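Local structure of quinonprotein alcohol dehydrogenase-like protein (Bacteroides thetaiotaomicron VPI-5482, 4R5O) at residues A[351-354]-A[358-361]; A[290-295]-A[309-314]; A[238-241]-A[245-248]. The protein is of unknown function but binds calcium ions and couples an immunoglobulin-like beta-sandwich domain to a seven-bladed beta-propeller. One frame throughout, in Å; residues are numbered along the deposited sequence.

Contact 1: residues A[351-354]-A[358-361]. With CA (calcium ion), chain L.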
loop_
_atom_site.group_PDB
_atom_site.type_symbol
_atom_site.label_atom_id
_atom_site.label_comp_id
_atom_site.label_asym_id
_atom_site.label_seq_id
_atom_site.Cartn_x
_atom_site.Cartn_y
_atom_site.Cartn_z
ATOM N N LYS A 351 -16.473 -5.654 -18.489
ATOM C CA LYS A 351 -15.204 -6.046 -19.109
ATOM C C LYS A 351 -15.201 -5.485 -20.514
ATOM O O LYS A 351 -15.842 -6.057 -21.402
ATOM C CB LYS A 351 -14.990 -7.572 -19.084
ATOM C CG LYS A 351 -13.699 -8.000 -19.752
ATOM C CD LYS A 351 -13.363 -9.483 -19.609
ATOM C CE LYS A 351 -14.137 -10.426 -20.481
ATOM N NZ LYS A 351 -13.682 -11.822 -20.260
ATOM N N TYR A 352 -14.572 -4.304 -20.693
ATOM C CA TYR A 352 -14.494 -3.649 -21.989
ATOM C C TYR A 352 -13.355 -4.227 -22.784
ATOM O O TYR A 352 -12.214 -4.238 -22.342
ATOM C CB TYR A 352 -14.347 -2.121 -21.866
ATOM C CG TYR A 352 -14.147 -1.406 -23.192
ATOM C CD1 TYR A 352 -15.126 -1.444 -24.187
ATOM C CD2 TYR A 352 -13.011 -0.637 -23.428
ATOM C CE1 TYR A 352 -14.954 -0.783 -25.406
ATOM C CE2 TYR A 352 -12.834 0.039 -24.639
ATOM C CZ TYR A 352 -13.812 -0.035 -25.623
ATOM O OH TYR A 352 -13.668 0.633 -26.814
ATOM N N ILE A 353 -13.681 -4.663 -23.988
ATOM C CA ILE A 353 -12.720 -5.207 -24.926
ATOM C C ILE A 353 -12.483 -4.122 -25.938
ATOM O O ILE A 353 -13.368 -3.821 -26.729
ATOM C CB ILE A 353 -13.235 -6.537 -25.511
ATOM C CG1 ILE A 353 -13.433 -7.564 -24.351
ATOM C CG2 ILE A 353 -12.236 -7.056 -26.549
ATOM C CD1 ILE A 353 -14.381 -8.746 -24.621
ATOM N N LEU A 354 -11.313 -3.490 -25.854
ATOM C CA LEU A 354 -10.871 -2.388 -26.705
ATOM C C LEU A 354 -11.365 -2.568 -28.159
ATOM O O LEU A 354 -11.093 -3.602 -28.778
ATOM C CB LEU A 354 -9.317 -2.268 -26.694
ATOM C CG LEU A 354 -8.571 -2.349 -25.372
ATOM C CD1 LEU A 354 -7.050 -2.396 -25.600
ATOM C CD2 LEU A 354 -8.972 -1.241 -24.427
ATOM N N ASP A 358 -19.668 -4.082 -28.118
ATOM C CA ASP A 358 -20.599 -5.163 -27.775
ATOM C C ASP A 358 -20.343 -5.682 -26.373
ATOM O O ASP A 358 -21.260 -6.183 -25.727
ATOM C CB ASP A 358 -20.471 -6.332 -28.787
ATOM C CG ASP A 358 -20.752 -6.025 -30.252
ATOM O OD1 ASP A 358 -21.227 -4.895 -30.554
ATOM O OD2 ASP A 358 -20.508 -6.910 -31.092
ATOM N N SER A 359 -19.077 -5.589 -25.925
ATOM C CA SER A 359 -18.588 -6.020 -24.617
ATOM C C SER A 359 -19.145 -5.132 -23.466
ATOM O O SER A 359 -18.953 -5.470 -22.292
ATOM C CB SER A 359 -17.060 -5.996 -24.600
ATOM O OG SER A 359 -16.546 -4.690 -24.811
ATOM N N LEU A 360 -19.822 -4.016 -23.805
ATOM C CA LEU A 360 -20.415 -3.057 -22.874
ATOM C C LEU A 360 -21.928 -3.193 -22.771
ATOM O O LEU A 360 -22.558 -2.417 -22.034
ATOM C CB LEU A 360 -20.099 -1.615 -23.319
ATOM C CG LEU A 360 -18.666 -1.158 -23.358
ATOM C CD1 LEU A 360 -18.564 0.200 -24.037
ATOM C CD2 LEU A 360 -18.052 -1.163 -21.963
ATOM N N LYS A 361 -22.521 -4.134 -23.533
ATOM C CA LYS A 361 -23.974 -4.340 -23.585
ATOM C C LYS A 361 -24.497 -5.005 -22.293
ATOM O O LYS A 361 -25.671 -4.818 -21.954
ATOM C CB LYS A 361 -24.360 -5.188 -24.812
HETATM CA CA CA L . -18.305 -8.386 -31.137
#

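Contact 2: residues A[290-295]-A[309-314]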
loop_
_atom_site.group_PDB
_atom_site.type_symbol
_atom_site.label_atom_id
_atom_site.label_comp_id
_atom_site.label_asym_id
_atom_site.label_seq_id
_atom_site.Cartn_x
_atom_site.Cartn_y
_atom_site.Cartn_z
ATOM N N THR A 290 -9.327 6.846 -20.261
ATOM C CA THR A 290 -10.020 7.438 -19.128
ATOM C C THR A 290 -11.497 7.487 -19.517
ATOM O O THR A 290 -11.866 6.948 -20.546
ATOM C CB THR A 290 -9.410 8.791 -18.726
ATOM O OG1 THR A 290 -9.933 9.175 -17.443
ATOM C CG2 THR A 290 -9.617 9.904 -19.780
ATOM N N LEU A 291 -12.329 8.091 -18.682
ATOM C CA LEU A 291 -13.756 8.275 -18.940
ATOM C C LEU A 291 -14.110 9.748 -19.035
ATOM O O LEU A 291 -13.476 10.609 -18.404
ATOM C CB LEU A 291 -14.634 7.617 -17.852
ATOM C CG LEU A 291 -14.508 6.133 -17.577
ATOM C CD1 LEU A 291 -15.471 5.755 -16.518
ATOM C CD2 LEU A 291 -14.754 5.284 -18.812
ATOM N N GLU A 292 -15.148 10.018 -19.806
ATOM C CA GLU A 292 -15.724 11.338 -19.990
ATOM C C GLU A 292 -17.145 11.269 -19.496
ATOM O O GLU A 292 -17.826 10.257 -19.711
ATOM C CB GLU A 292 -15.622 11.773 -21.460
ATOM C CG GLU A 292 -16.193 13.155 -21.730
ATOM C CD GLU A 292 -16.049 13.629 -23.150
ATOM O OE1 GLU A 292 -16.336 12.833 -24.070
ATOM O OE2 GLU A 292 -15.712 14.819 -23.344
ATOM N N SER A 293 -17.585 12.311 -18.804
ATOM C CA SER A 293 -18.937 12.366 -18.261
ATOM C C SER A 293 -19.908 12.764 -19.372
ATOM O O SER A 293 -19.633 13.684 -20.125
ATOM C CB SER A 293 -18.997 13.319 -17.069
ATOM O OG SER A 293 -18.157 12.844 -16.017
ATOM N N ALA A 294 -20.970 11.959 -19.550
ATOM C CA ALA A 294 -22.025 12.147 -20.559
ATOM C C ALA A 294 -23.404 12.149 -19.868
ATOM O O ALA A 294 -23.519 11.721 -18.709
ATOM C CB ALA A 294 -21.950 11.067 -21.640
ATOM N N ASP A 295 -24.435 12.671 -20.565
ATOM C CA ASP A 295 -25.792 12.818 -20.031
ATOM C C ASP A 295 -26.415 11.468 -19.642
ATOM O O ASP A 295 -26.869 11.322 -18.500
ATOM C CB ASP A 295 -26.717 13.523 -21.055
ATOM C CG ASP A 295 -26.383 14.967 -21.401
ATOM O OD1 ASP A 295 -25.807 15.670 -20.538
ATOM O OD2 ASP A 295 -26.812 15.432 -22.484
ATOM N N LEU A 309 -8.117 11.885 -29.735
ATOM C CA LEU A 309 -9.057 11.114 -28.951
ATOM C C LEU A 309 -10.028 10.302 -29.779
ATOM O O LEU A 309 -10.639 10.806 -30.737
ATOM C CB LEU A 309 -9.883 12.094 -28.084
ATOM C CG LEU A 309 -9.113 13.130 -27.229
ATOM C CD1 LEU A 309 -10.072 14.073 -26.521
ATOM C CD2 LEU A 309 -8.177 12.446 -26.219
ATOM N N GLU A 310 -10.250 9.065 -29.328
ATOM C CA GLU A 310 -11.246 8.120 -29.847
ATOM C C GLU A 310 -12.205 7.870 -28.713
ATOM O O GLU A 310 -11.759 7.623 -27.595
ATOM C CB GLU A 310 -10.602 6.834 -30.405
ATOM C CG GLU A 310 -11.554 5.817 -31.012
ATOM C CD GLU A 310 -10.868 4.648 -31.698
ATOM O OE1 GLU A 310 -9.981 4.900 -32.547
ATOM O OE2 GLU A 310 -11.257 3.485 -31.430
ATOM N N LYS A 311 -13.510 8.035 -28.963
ATOM C CA LYS A 311 -14.532 7.916 -27.935
ATOM C C LYS A 311 -15.597 6.874 -28.309
ATOM O O LYS A 311 -16.175 6.937 -29.392
ATOM C CB LYS A 311 -15.204 9.283 -27.686
ATOM C CG LYS A 311 -14.244 10.353 -27.174
ATOM C CD LYS A 311 -14.930 11.641 -26.847
ATOM C CE LYS A 311 -13.934 12.687 -26.399
ATOM N NZ LYS A 311 -14.631 13.951 -26.015
ATOM N N VAL A 312 -15.865 5.948 -27.375
ATOM C CA VAL A 312 -16.861 4.878 -27.428
ATOM C C VAL A 312 -17.846 5.097 -26.298
ATOM O O VAL A 312 -17.415 5.087 -25.140
ATOM C CB VAL A 312 -16.213 3.460 -27.347
ATOM C CG1 VAL A 312 -17.277 2.368 -27.220
ATOM C CG2 VAL A 312 -15.281 3.187 -28.535
ATOM N N PHE A 313 -19.166 5.238 -26.613
ATOM C CA PHE A 313 -20.220 5.461 -25.623
ATOM C C PHE A 313 -20.581 4.162 -24.891
ATOM O O PHE A 313 -20.750 3.105 -25.508
ATOM C CB PHE A 313 -21.478 6.065 -26.284
ATOM C CG PHE A 313 -22.670 6.243 -25.370
ATOM C CD1 PHE A 313 -22.721 7.298 -24.461
ATOM C CD2 PHE A 313 -23.756 5.368 -25.434
ATOM C CE1 PHE A 313 -23.810 7.440 -23.590
ATOM C CE2 PHE A 313 -24.852 5.521 -24.579
ATOM C CZ PHE A 313 -24.875 6.556 -23.664
ATOM N N ALA A 314 -20.708 4.270 -23.551
ATOM C CA ALA A 314 -21.084 3.208 -22.606
ATOM C C ALA A 314 -22.356 3.624 -21.909
ATOM O O ALA A 314 -22.329 4.582 -21.126
ATOM C CB ALA A 314 -19.958 2.963 -21.626
#

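Contact 3: residues A[238-241]-A[245-248]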
loop_
_atom_site.group_PDB
_atom_site.type_symbol
_atom_site.label_atom_id
_atom_site.label_comp_id
_atom_site.label_asym_id
_atom_site.label_seq_id
_atom_site.Cartn_x
_atom_site.Cartn_y
_atom_site.Cartn_z
ATOM N N SER A 238 -3.878 14.723 -16.007
ATOM C CA SER A 238 -4.487 14.804 -14.680
ATOM C C SER A 238 -6.041 14.897 -14.712
ATOM O O SER A 238 -6.648 15.458 -15.631
ATOM C CB SER A 238 -3.948 16.007 -13.915
ATOM O OG SER A 238 -4.384 17.224 -14.493
ATOM N N ASN A 239 -6.642 14.295 -13.674
ATOM C CA ASN A 239 -8.029 14.348 -13.243
ATOM C C ASN A 239 -8.039 15.178 -11.984
ATOM O O ASN A 239 -7.477 14.734 -10.981
ATOM C CB ASN A 239 -8.607 12.944 -13.047
ATOM C CG ASN A 239 -9.887 12.909 -12.251
ATOM O OD1 ASN A 239 -9.980 12.190 -11.272
ATOM N ND2 ASN A 239 -10.847 13.769 -12.565
ATOM N N ASP A 240 -8.574 16.410 -12.048
ATOM C CA ASP A 240 -8.523 17.345 -10.942
ATOM C C ASP A 240 -9.917 17.694 -10.422
ATOM O O ASP A 240 -10.074 18.726 -9.771
ATOM C CB ASP A 240 -7.788 18.629 -11.389
ATOM C CG ASP A 240 -8.289 19.331 -12.652
ATOM O OD1 ASP A 240 -9.490 19.207 -12.971
ATOM O OD2 ASP A 240 -7.491 20.061 -13.279
ATOM N N THR A 241 -10.907 16.814 -10.648
ATOM C CA THR A 241 -12.264 17.083 -10.204
ATOM C C THR A 241 -12.912 15.846 -9.552
ATOM O O THR A 241 -12.614 14.714 -9.936
ATOM C CB THR A 241 -13.092 17.555 -11.382
ATOM O OG1 THR A 241 -14.338 17.998 -10.887
ATOM C CG2 THR A 241 -13.279 16.488 -12.459
ATOM N N GLU A 245 -17.538 20.392 -13.160
ATOM C CA GLU A 245 -17.229 20.168 -14.565
ATOM C C GLU A 245 -15.820 20.692 -14.819
ATOM O O GLU A 245 -15.499 21.843 -14.498
ATOM C CB GLU A 245 -18.292 20.834 -15.461
ATOM C CG GLU A 245 -18.064 20.670 -16.957
ATOM C CD GLU A 245 -19.110 21.286 -17.876
ATOM O OE1 GLU A 245 -20.302 21.332 -17.489
ATOM O OE2 GLU A 245 -18.751 21.646 -19.023
ATOM N N SER A 246 -14.959 19.806 -15.309
ATOM C CA SER A 246 -13.556 20.114 -15.575
ATOM C C SER A 246 -13.070 19.275 -16.728
ATOM O O SER A 246 -13.630 18.214 -16.980
ATOM C CB SER A 246 -12.715 19.864 -14.318
ATOM O OG SER A 246 -11.355 20.198 -14.510
ATOM N N LYS A 247 -12.047 19.744 -17.431
ATOM C CA LYS A 247 -11.447 18.987 -18.519
ATOM C C LYS A 247 -10.162 18.346 -18.073
ATOM O O LYS A 247 -9.495 18.910 -17.198
ATOM C CB LYS A 247 -11.181 19.878 -19.734
ATOM C CG LYS A 247 -12.417 20.204 -20.524
ATOM C CD LYS A 247 -12.081 21.128 -21.641
ATOM C CE LYS A 247 -13.277 21.472 -22.486
ATOM N NZ LYS A 247 -14.415 22.022 -21.692
ATOM N N VAL A 248 -9.787 17.186 -18.685
ATOM C CA VAL A 248 -8.488 16.554 -18.434
ATOM C C VAL A 248 -7.444 17.587 -18.817
ATOM O O VAL A 248 -7.580 18.241 -19.853
ATOM C CB VAL A 248 -8.288 15.183 -19.162
ATOM C CG1 VAL A 248 -6.834 14.725 -19.134
ATOM C CG2 VAL A 248 -9.183 14.108 -18.580
#

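Contact 1: residues A[351-354]-A[358-361]
Tyr352, on strand 349-353, meets both Leu360 and Ser359 of the short 3-10 segment that follows. Its CB lies 3.8 Å from Leu360 CD2. With CG anti to the backbone N (chi1 175°), the ring is carried toward that leucine, the two side chains crossing at a slant, and Tyr352 CD1 approaches Leu360 CG at 3.6 Å and Ser359 OG equally closely. Further out, Tyr352 CE1 is 4.0 Å from Leu360 CD1, and at the tip OH is hydrogen-bonded to the backbone N of Gly355, tying the ring to the turn. The polar link across the contact is nearly linear: Ile353 N donates to Ser359 OG at 3.0 Å, with 175° at the hydrogen. The same hydroxyl is also hydrogen-bonded to the carbonyl O of Asp356, so one serine oxygen joins Ile353 to the turn. Ile353 CD1 adds apolar packing against Ser359 CB at 3.8 Å. Next to this serine, Asp358 binds the calcium ion through OD2, and Asp356 contributes OD1. The geometry is that of a surface calcium site on a tight loop leaving a beta-propeller blade, with two aspartates as protein ligands, and Ser359 beside them fastened to Ile353.

Contact 2: residues A[290-295]-A[309-314]
Glu292 and Lys311 form a salt bridge between two strands that are not direct neighbours, their CA atoms 8.7 Å apart. Lys311 NZ donates to Glu292 OE1 at 2.8 Å, reaching that oxygen from its syn side but 30° out of the carboxylate plane. A weak second bond runs from the same Lys311 NZ to Glu292 OE2 at 3.0 Å, so the ammonium group addresses both oxygens unequally. The two side chains cross at about a right angle. Glu292 reaches the meeting point with CG anti to the backbone N (chi1 -179°), and the lysine chain is extended beyond CG, its CD passing 3.3 Å from Glu292 OE1.

Further direct partners hold both charged groups. Asn299 ND2 is hydrogen-bonded to Glu292 OE1 and the backbone N of Ile273 to OE2, while the strongest polar partner of Lys311 NZ is the carbonyl O of Asp271. The carboxylate of this buried glutamate therefore has several polar partners, which would probably favour its charged form and hold its rotation. In the second shell, Val301, on the strand that separates them, touches both side chains.

That intervening strand, 297-303, pairs antiparallel with 288-294 on one side and with 309-314 on the other. The bridge thus spans it on the sheet face turned to strand 272-274, which belongs to the adjoining sheet of the propeller and whose Ile272 packs on Glu292.

Contact 3: residues A[238-241]-A[245-248]
Thr241 and Ser246 face each other near the end of a hairpin, their CA atoms 6.3 Å apart, and further down the strands the backbones approach again where Val248 CA lies 3.5 Å from Ser238 O in a CA-H...O contact (142° at the hydrogen). Among the side chains, Ser246 OG donates to Asp240 OD1 at 2.6 Å, and that OD1 accepts on its syn lone pair, the side of the other oxygen. Asp240 CG sits between its backbone N and carbonyl carbon (chi1 53°), which turns the carboxylate across to the opposite strand. The antiparallel hairpin of strands 235-239 and 246-252, part of a propeller sheet, is thereby bridged just beyond the end of its first strand. OD2 of Asp240 makes a salt bridge with Lys249 NZ, so the carboxylate meets both Ser246 and Lys249 of the second strand. With an alanine here, Lys249 would probably keep its bond to Lys247 O but lose its carboxylate mate, and the Ser246 hydroxyl would be left freer to turn. Beside this bond, Thr241 CB packs on Ser246 CB at 3.8 Å, while Thr241 OG1 is hydrogen-bonded to Asp244 O inside the turn. Further along strand 246-252, Val248 CG1 comes within 3.6 Å of Ser238 O, and Ser238 OG is hydrogen-bonded to Lys249 O.

Overall arrangement
From the N terminus the chain first passes contact 3, which closes the turn of the hairpin of strands 235-239 and 246-252, with three residues between its segments. Contact 2 follows, bridging a longer excursion of 13 residues that contains strand 297-303. Contact 1 comes last and closes another three-residue loop, after strand 349-353. The three lie in series; none nests in or crosses another. They belong to successive propeller sheets. Contacts 3 and 2 do not touch, their centres 14 Å apart, but Gln274 links them, pairing with Ser246 by backbone and bonding Leu291 O by its side chain. Contacts 2 and 1 pack directly, with Tyr352 OH 3.5 Å from Val312 CG2, tying strands 309-314 and 349-353 together.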